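Local coordinates for ribulose bisphosphate carboxylase (Pyrococcus horikoshii, PDB 2CWX), which probably catalyses the addition of carbon dioxide and water to ribulose 1,5-bisphosphate, giving two molecules of 3-phosphoglycerate in an archaeal AMP degradation pathway, at residues A[10-15]-A[38-43]; A[17-22]-A[69-74]. All coordinates share one frame; numbering follows the deposited sequence.

Interaction 1: A[10-15]-A[38-43]; sequences WYLDFV and SPEEAA
Glu-40 faces Leu-12 and Val-15 with a side chain that can be traced atom by atom. Its CB lies 4.1 Å from Leu-12 CD2, a plain methyl-to-methylene contact. CG carries the chain on, and Glu-40 CD comes to 4.2 Å from Val-15 CG1. At the tip Glu-40 OE1 rests 4.1 Å from Val-15 CG1, while OE2 turns farther from that methyl. The approach to Val-15 is therefore a van der Waals contact of the carboxylate with a methyl. The other methyl of Val-15 makes the tightest contact: CG2, anti to the carbonyl carbon of its own residue (chi1 of CG1 -170°), reaches the backbone Glu-40 O at 3.5 Å. Leu-12 CD2 meets the peptide link between Glu-40 and Glu-41, lying 4.1 Å from Glu-41 N. Leu-12 and Val-15 are brought to the same side by a type I beta turn from Leu-12 to Val-15, closed by Val-15 N to Leu-12 O at 3.0 Å. This N-terminal turn thus leans on the first turn of helix 39-49, which packs on the sheet of the N-terminal domain through Ala-42 on Phe-32 and Ala-43 on Val-72. Ser-38 is the N-cap of that helix, its OG accepting a weak bond from Glu-41 N at 3.4 Å and 146°. The carboxylate of Glu-41 is directed elsewhere, into a salt bridge with Arg-45 one helical turn on, and what Tyr-11 meets is the backbone, its CB 4.3 Å from Glu-41 O.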
loop_
_atom_site.group_PDB
_atom_site.type_symbol
_atom_site.label_atom_id
_atom_site.label_comp_id
_atom_site.label_asym_id
_atom_site.label_seq_id
_atom_site.Cartn_x
_atom_site.Cartn_y
_atom_site.Cartn_z
ATOM N N TRP A 10 -40.920 38.917 -8.069
ATOM C CA TRP A 10 -40.106 37.855 -7.486
ATOM C C TRP A 10 -38.759 38.383 -6.976
ATOM O O TRP A 10 -38.387 38.114 -5.849
ATOM C CB TRP A 10 -39.893 36.731 -8.501
ATOM C CG TRP A 10 -38.971 35.660 -8.026
ATOM C CD1 TRP A 10 -37.693 35.431 -8.462
ATOM C CD2 TRP A 10 -39.238 34.657 -7.031
ATOM N NE1 TRP A 10 -37.149 34.355 -7.802
ATOM C CE2 TRP A 10 -38.073 33.857 -6.918
ATOM C CE3 TRP A 10 -40.339 34.354 -6.216
ATOM C CZ2 TRP A 10 -37.985 32.779 -6.032
ATOM C CZ3 TRP A 10 -40.247 33.288 -5.334
ATOM C CH2 TRP A 10 -39.080 32.514 -5.250
ATOM N N TYR A 11 -38.045 39.149 -7.794
ATOM C CA TYR A 11 -36.772 39.736 -7.368
ATOM C C TYR A 11 -36.936 40.701 -6.189
ATOM O O TYR A 11 -36.050 40.825 -5.358
ATOM C CB TYR A 11 -36.069 40.414 -8.546
ATOM C CG TYR A 11 -35.649 39.437 -9.636
ATOM C CD1 TYR A 11 -35.982 39.654 -10.978
ATOM C CD2 TYR A 11 -34.913 38.290 -9.323
ATOM C CE1 TYR A 11 -35.580 38.745 -11.973
ATOM C CE2 TYR A 11 -34.514 37.390 -10.302
ATOM C CZ TYR A 11 -34.845 37.615 -11.616
ATOM O OH TYR A 11 -34.439 36.694 -12.561
ATOM N N LEU A 12 -38.081 41.365 -6.096
ATOM C CA LEU A 12 -38.337 42.261 -4.975
ATOM C C LEU A 12 -38.635 41.495 -3.685
ATOM O O LEU A 12 -38.500 42.036 -2.607
ATOM C CB LEU A 12 -39.472 43.252 -5.314
ATOM C CG LEU A 12 -39.167 44.106 -6.543
ATOM C CD1 LEU A 12 -40.387 44.886 -7.019
ATOM C CD2 LEU A 12 -37.983 45.053 -6.262
ATOM N N ASP A 13 -39.034 40.234 -3.793
ATOM C CA ASP A 13 -39.160 39.367 -2.620
ATOM C C ASP A 13 -37.812 39.183 -1.908
ATOM O O ASP A 13 -37.774 38.831 -0.726
ATOM C CB ASP A 13 -39.700 37.976 -3.009
ATOM C CG ASP A 13 -41.200 37.964 -3.282
ATOM O OD1 ASP A 13 -41.775 39.011 -3.668
ATOM O OD2 ASP A 13 -41.890 36.920 -3.147
ATOM N N PHE A 14 -36.705 39.413 -2.616
ATOM C CA PHE A 14 -35.380 39.287 -2.004
ATOM C C PHE A 14 -34.937 40.587 -1.336
ATOM O O PHE A 14 -33.831 40.657 -0.779
ATOM C CB PHE A 14 -34.349 38.849 -3.049
ATOM C CG PHE A 14 -34.582 37.458 -3.592
ATOM C CD1 PHE A 14 -33.854 36.381 -3.116
ATOM C CD2 PHE A 14 -35.513 37.232 -4.593
ATOM C CE1 PHE A 14 -34.047 35.118 -3.622
ATOM C CE2 PHE A 14 -35.733 35.954 -5.081
ATOM C CZ PHE A 14 -34.985 34.898 -4.605
ATOM N N VAL A 15 -35.762 41.630 -1.414
ATOM C CA VAL A 15 -35.396 42.899 -0.818
ATOM C C VAL A 15 -36.281 43.205 0.367
ATOM O O VAL A 15 -37.503 43.166 0.267
ATOM C CB VAL A 15 -35.478 44.063 -1.824
ATOM C CG1 VAL A 15 -34.857 45.338 -1.218
ATOM C CG2 VAL A 15 -34.781 43.699 -3.139
ATOM N N SER A 38 -34.520 49.348 -11.913
ATOM C CA SER A 38 -34.378 50.129 -10.685
ATOM C C SER A 38 -33.253 49.576 -9.813
ATOM O O SER A 38 -32.877 48.423 -9.964
ATOM C CB SER A 38 -35.655 50.053 -9.867
ATOM O OG SER A 38 -36.118 48.714 -9.793
ATOM N N PRO A 39 -32.734 50.389 -8.894
ATOM C CA PRO A 39 -31.715 49.927 -7.945
ATOM C C PRO A 39 -32.190 48.734 -7.113
ATOM O O PRO A 39 -31.391 47.809 -6.864
ATOM C CB PRO A 39 -31.504 51.144 -7.034
ATOM C CG PRO A 39 -31.940 52.316 -7.854
ATOM C CD PRO A 39 -33.064 51.816 -8.698
ATOM N N GLU A 40 -33.461 48.762 -6.698
ATOM C CA GLU A 40 -34.014 47.718 -5.832
ATOM C C GLU A 40 -34.110 46.403 -6.603
ATOM O O GLU A 40 -33.834 45.326 -6.063
ATOM C CB GLU A 40 -35.388 48.121 -5.230
ATOM C CG GLU A 40 -35.276 48.855 -3.890
ATOM C CD GLU A 40 -36.514 48.807 -2.994
ATOM O OE1 GLU A 40 -37.421 47.927 -3.148
ATOM O OE2 GLU A 40 -36.581 49.672 -2.088
ATOM N N GLU A 41 -34.460 46.485 -7.875
ATOM C CA GLU A 41 -34.576 45.287 -8.704
ATOM C C GLU A 41 -33.198 44.671 -9.062
ATOM O O GLU A 41 -33.064 43.440 -9.131
ATOM C CB GLU A 41 -35.356 45.612 -9.956
ATOM C CG GLU A 41 -35.699 44.431 -10.824
ATOM C CD GLU A 41 -36.221 44.882 -12.173
ATOM O OE1 GLU A 41 -35.846 44.238 -13.174
ATOM O OE2 GLU A 41 -36.996 45.882 -12.240
ATOM N N ALA A 42 -32.206 45.526 -9.310
ATOM C CA ALA A 42 -30.827 45.085 -9.477
ATOM C C ALA A 42 -30.359 44.277 -8.251
ATOM O O ALA A 42 -29.841 43.173 -8.395
ATOM C CB ALA A 42 -29.903 46.289 -9.713
ATOM N N ALA A 43 -30.579 44.834 -7.061
ATOM C CA ALA A 43 -30.114 44.242 -5.800
ATOM C C ALA A 43 -30.762 42.893 -5.508
ATOM O O ALA A 43 -30.097 41.961 -5.063
ATOM C CB ALA A 43 -30.341 45.210 -4.631
#

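Interaction 2: A[17-22]-A[69-74]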
loop_
_atom_site.group_PDB
_atom_site.type_symbol
_atom_site.label_atom_id
_atom_site.label_comp_id
_atom_site.label_asym_id
_atom_site.label_seq_id
_atom_site.Cartn_x
_atom_site.Cartn_y
_atom_site.Cartn_z
ATOM N N LEU A 17 -35.494 46.073 3.454
ATOM C CA LEU A 17 -34.541 46.949 4.112
ATOM C C LEU A 17 -34.795 47.184 5.612
ATOM O O LEU A 17 -34.052 47.938 6.253
ATOM C CB LEU A 17 -34.409 48.268 3.324
ATOM C CG LEU A 17 -34.205 48.084 1.805
ATOM C CD1 LEU A 17 -34.214 49.419 1.038
ATOM C CD2 LEU A 17 -32.887 47.337 1.504
ATOM N N ASN A 18 -35.791 46.514 6.179
ATOM C CA ASN A 18 -35.936 46.436 7.641
ATOM C C ASN A 18 -35.483 45.113 8.249
ATOM O O ASN A 18 -35.527 44.948 9.464
ATOM C CB ASN A 18 -37.393 46.689 8.076
ATOM C CG ASN A 18 -37.853 48.099 7.768
ATOM O OD1 ASN A 18 -38.881 48.281 7.134
ATOM N ND2 ASN A 18 -37.084 49.099 8.207
ATOM N N TYR A 19 -35.062 44.161 7.421
ATOM C CA TYR A 19 -34.610 42.866 7.923
ATOM C C TYR A 19 -33.367 43.054 8.781
ATOM O O TYR A 19 -32.466 43.808 8.429
ATOM C CB TYR A 19 -34.380 41.900 6.758
ATOM C CG TYR A 19 -33.949 40.509 7.174
ATOM C CD1 TYR A 19 -32.662 40.054 6.903
ATOM C CD2 TYR A 19 -34.817 39.657 7.842
ATOM C CE1 TYR A 19 -32.255 38.777 7.284
ATOM C CE2 TYR A 19 -34.412 38.366 8.224
ATOM C CZ TYR A 19 -33.124 37.947 7.937
ATOM O OH TYR A 19 -32.701 36.701 8.322
ATOM N N GLU A 20 -33.352 42.404 9.940
ATOM C CA GLU A 20 -32.163 42.365 10.796
ATOM C C GLU A 20 -31.574 40.962 10.703
ATOM O O GLU A 20 -32.202 39.993 11.140
ATOM C CB GLU A 20 -32.515 42.695 12.238
ATOM C CG GLU A 20 -32.590 44.195 12.488
ATOM C CD GLU A 20 -33.456 44.561 13.673
ATOM O OE1 GLU A 20 -34.397 43.782 14.009
ATOM O OE2 GLU A 20 -33.198 45.639 14.268
ATOM N N PRO A 21 -30.407 40.841 10.081
ATOM C CA PRO A 21 -29.762 39.528 9.925
ATOM C C PRO A 21 -29.351 38.931 11.258
ATOM O O PRO A 21 -28.818 39.641 12.088
ATOM C CB PRO A 21 -28.511 39.831 9.080
ATOM C CG PRO A 21 -28.725 41.172 8.499
ATOM C CD PRO A 21 -29.625 41.917 9.450
ATOM N N GLY A 22 -29.577 37.638 11.444
ATOM C CA GLY A 22 -29.104 36.956 12.630
ATOM C C GLY A 22 -27.599 36.794 12.586
ATOM O O GLY A 22 -26.976 36.929 11.527
ATOM N N MET A 69 -33.405 31.672 1.026
ATOM C CA MET A 69 -33.397 32.928 0.270
ATOM C C MET A 69 -32.476 33.985 0.887
ATOM O O MET A 69 -32.569 34.262 2.056
ATOM C CB MET A 69 -34.807 33.519 0.188
ATOM C CG MET A 69 -35.638 32.968 -0.918
ATOM S SD MET A 69 -37.387 33.500 -0.751
ATOM C CE MET A 69 -37.188 35.222 -0.489
ATOM N N ALA A 70 -31.603 34.578 0.090
ATOM C CA ALA A 70 -30.818 35.709 0.545
ATOM C C ALA A 70 -31.732 36.942 0.672
ATOM O O ALA A 70 -32.761 36.989 0.034
ATOM C CB ALA A 70 -29.695 35.990 -0.420
ATOM N N LYS A 71 -31.328 37.918 1.486
ATOM C CA LYS A 71 -32.059 39.160 1.682
ATOM C C LYS A 71 -31.161 40.395 1.648
ATOM O O LYS A 71 -30.193 40.510 2.410
ATOM C CB LYS A 71 -32.828 39.095 3.008
ATOM C CG LYS A 71 -33.782 37.843 3.085
ATOM C CD LYS A 71 -34.987 38.009 3.990
ATOM C CE LYS A 71 -36.318 37.885 3.199
ATOM N NZ LYS A 71 -36.465 39.031 2.249
ATOM N N VAL A 72 -31.492 41.331 0.756
ATOM C CA VAL A 72 -30.884 42.647 0.737
ATOM C C VAL A 72 -31.493 43.440 1.880
ATOM O O VAL A 72 -32.698 43.688 1.894
ATOM C CB VAL A 72 -31.161 43.389 -0.587
ATOM C CG1 VAL A 72 -30.304 44.651 -0.664
ATOM C CG2 VAL A 72 -30.913 42.477 -1.778
ATOM N N PHE A 73 -30.680 43.836 2.844
ATOM C CA PHE A 73 -31.197 44.493 4.032
ATOM C C PHE A 73 -30.658 45.901 4.149
ATOM O O PHE A 73 -30.980 46.597 5.076
ATOM C CB PHE A 73 -30.870 43.683 5.295
ATOM C CG PHE A 73 -29.392 43.506 5.563
ATOM C CD1 PHE A 73 -28.725 44.364 6.427
ATOM C CD2 PHE A 73 -28.690 42.439 4.997
ATOM C CE1 PHE A 73 -27.404 44.224 6.699
ATOM C CE2 PHE A 73 -27.333 42.286 5.246
ATOM C CZ PHE A 73 -26.681 43.163 6.112
ATOM N N TYR A 74 -29.809 46.298 3.207
ATOM C CA TYR A 74 -29.220 47.618 3.192
ATOM C C TYR A 74 -28.991 47.972 1.730
ATOM O O TYR A 74 -28.458 47.167 0.940
ATOM C CB TYR A 74 -27.911 47.616 3.968
ATOM C CG TYR A 74 -27.054 48.863 3.864
ATOM C CD1 TYR A 74 -27.001 49.792 4.911
ATOM C CD2 TYR A 74 -26.252 49.094 2.745
ATOM C CE1 TYR A 74 -26.189 50.938 4.826
ATOM C CE2 TYR A 74 -25.451 50.240 2.649
ATOM C CZ TYR A 74 -25.422 51.150 3.691
ATOM O OH TYR A 74 -24.616 52.241 3.594
HETATM O O HOH W 1 -31.269 48.745 6.532
HETATM O O HOH W 2 -31.768 46.403 8.306
#
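A classic beta bulge in strand 71-78, in which Phe-73 and Tyr-74 both face Lys-85, receives Leu-17 and Pro-21, while the Tyr-19 ring reaches back to Lys-71 and Tyr-19 CB and O lie against Phe-73 CB. Pro-21 CG sits 3.5 Å from the centroid of the Phe-73 ring and only 3° off its normal, a CH-pi contact over the face. The Phe-73 ring reaches this place with CG between the backbone N and the carbonyl carbon (chi1 61°). A second CH-pi pair has the roles of the segments reversed: Lys-71 CD stands 4.0 Å from the Tyr-19 ring centroid, almost over its centre, while Tyr-19 OH is hydrogen-bonded to Glu-25 OE2. Strand 71-78 is outermost in the chain's N-terminal sheet, and residues 17-21 run at 115° to residues 71-74. Leu-17 CD2 touches the bulge backbone, 3.7 Å from Tyr-74 N. Two waters can bridge the backbones, one between Leu-17 O and Phe-73 O, the other from Tyr-19 O, weakly, to Phe-73 O; for both, more acceptors lie in reach than protons, so not every bond need hold at once. With Phe-73 replaced by an alanine, Pro-21 CG would probably lose the ring face it rests on, leaving that part of the loop less firmly held.

Along the chain the four segments alternate, 10-15, 17-22, 38-43 and 69-74, so the two contacts interlock rather than follow one another. Their centres lie 12 Å apart, and they meet directly: Phe-14 O accepts a backbone hydrogen bond from Val-72 N at 2.9 Å, and Ala-43 O packs on Val-72 CG2 at 3.4 Å. Interaction 1 joins the N-terminal turn to helix 39-49; interaction 2 joins the loop leading to strand 25-34 to strand 71-78. Val-72 thus joins strand 71-78 to both the N-terminal turn and helix 39-49. All four segments belong to the N-terminal domain, away from the predicted active-site residues, so both contacts are structural packing.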